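Local coordinates for N-acetyl-beta-D glucosaminidase (Rhizomucor miehei CAU432, PDB 4ZM6), which probably hydrolyses beta-N-acetylglucosaminides with its glycoside hydrolase family 3 part and acetylates glucosamine from bound acetyl-CoA with its GCN5-related part, at residues R112-A115 against M116-K120. Numbering follows the deposited sequence.
Sequences RNVA and MAISK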
loop_
_atom_site.group_PDB
_atom_site.type_symbol
_atom_site.label_atom_id
_atom_site.label_comp_id
_atom_site.label_asym_id
_atom_site.label_seq_id
_atom_site.Cartn_x
_atom_site.Cartn_y
_atom_site.Cartn_z
ATOM N N ARG A 112 9.534 9.715 17.697
ATOM C CA ARG A 112 9.260 8.695 18.711
ATOM C C ARG A 112 9.963 9.089 19.994
ATOM O O ARG A 112 9.347 9.128 21.058
ATOM C CB ARG A 112 9.744 7.312 18.255
ATOM C CG ARG A 112 9.484 6.180 19.248
ATOM C CD ARG A 112 10.452 5.020 19.046
ATOM N NE ARG A 112 11.837 5.397 19.335
ATOM C CZ ARG A 112 12.910 4.656 19.047
ATOM N NH1 ARG A 112 12.785 3.467 18.460
ATOM N NH2 ARG A 112 14.121 5.104 19.350
ATOM N N ASN A 113 11.249 9.400 19.870
ATOM C CA ASN A 113 12.051 9.817 21.012
ATOM C C ASN A 113 11.512 11.056 21.704
ATOM O O ASN A 113 11.505 11.129 22.933
ATOM C CB ASN A 113 13.504 10.028 20.590
ATOM C CG ASN A 113 14.195 8.723 20.251
ATOM O OD1 ASN A 113 13.838 7.664 20.774
ATOM N ND2 ASN A 113 15.180 8.788 19.370
ATOM N N VAL A 114 11.054 12.027 20.922
ATOM C CA VAL A 114 10.455 13.229 21.498
ATOM C C VAL A 114 9.271 12.852 22.383
ATOM O O VAL A 114 9.163 13.330 23.508
ATOM C CB VAL A 114 10.028 14.232 20.409
ATOM C CG1 VAL A 114 9.085 15.283 20.969
ATOM C CG2 VAL A 114 11.257 14.897 19.814
ATOM N N ALA A 115 8.399 11.984 21.880
ATOM C CA ALA A 115 7.223 11.567 22.628
ATOM C C ALA A 115 7.600 10.803 23.905
ATOM O O ALA A 115 6.973 10.982 24.950
ATOM C CB ALA A 115 6.309 10.727 21.748
ATOM N N MET A 116 8.628 9.963 23.815
ATOM C CA MET A 116 9.110 9.210 24.969
ATOM C C MET A 116 9.617 10.167 26.036
ATOM O O MET A 116 9.238 10.058 27.202
ATOM C CB MET A 116 10.240 8.262 24.567
ATOM C CG MET A 116 9.812 7.123 23.659
ATOM S SD MET A 116 11.219 6.137 23.115
ATOM C CE MET A 116 11.398 5.065 24.538
ATOM N N ALA A 117 10.472 11.100 25.621
ATOM C CA ALA A 117 11.024 12.126 26.507
ATOM C C ALA A 117 9.936 12.956 27.193
ATOM O O ALA A 117 10.049 13.280 28.378
ATOM C CB ALA A 117 11.953 13.037 25.727
ATOM N N ILE A 118 8.888 13.294 26.447
ATOM C CA ILE A 118 7.786 14.091 26.978
ATOM C C ILE A 118 6.945 13.279 27.949
ATOM O O ILE A 118 6.567 13.783 29.002
ATOM C CB ILE A 118 6.904 14.662 25.839
ATOM C CG1 ILE A 118 7.623 15.833 25.162
ATOM C CG2 ILE A 118 5.531 15.099 26.343
ATOM C CD1 ILE A 118 7.886 17.029 26.061
ATOM N N SER A 119 6.648 12.033 27.602
ATOM C CA SER A 119 5.813 11.194 28.467
ATOM C C SER A 119 6.485 10.961 29.823
ATOM O O SER A 119 5.818 10.948 30.855
ATOM C CB SER A 119 5.462 9.863 27.783
ATOM O OG SER A 119 6.557 9.358 27.047
ATOM N N LYS A 120 7.804 10.795 29.805
ATOM C CA LYS A 120 8.597 10.665 31.029
ATOM C C LYS A 120 8.373 11.882 31.925
ATOM O O LYS A 120 8.035 11.740 33.098
ATOM C CB LYS A 120 10.085 10.533 30.678
ATOM C CG LYS A 120 10.976 9.975 31.779
ATOM C CD LYS A 120 12.435 9.990 31.327
ATOM C CE LYS A 120 13.278 8.899 31.975
ATOM N NZ LYS A 120 13.637 9.201 33.389
#
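Met116 runs alongside Arg112 and Asn113 on one face of helix 108-125. Its SD makes van der Waals contacts with Asn113 OD1 (3.8 Å) and Arg112 NE (3.9 Å), placed obliquely to the guanidinium. With CG anti to the carbonyl carbon (chi1 -67°), the Met116 chain runs back along the helix as far as SD, then bends at chi3 (83°) so that CE turns away. Asn113 OD1 accepts a bond from Arg112 NH2 at 2.9 Å, in the guanidinium plane, and a weaker one from NE. This helps fix the turn of the guanidinium. The backbone is regular alpha helix: the N-H groups of Met116, Ala117 and Ile118 donate to Arg112 O, Asn113 O and Val114 O. Ala115 O accepts from Ser119 N at 2.9 Å. Ser119 OG folds back over the preceding turn, 2.7 Å from Ala115 O and 2.8 Å from Met116 O; its one proton can serve either of these or, weakly, Gly168 O. Helix 155-171 packs against Val114, Ala115 and Ile118, and helix 357-368 against Val114 and Ala117. Arg112 touches helix 627-642, and Asn113 ND2 is satisfied by Lys677 O, so this end of the helix lies at the interface between the glycoside hydrolase and acetyltransferase regions.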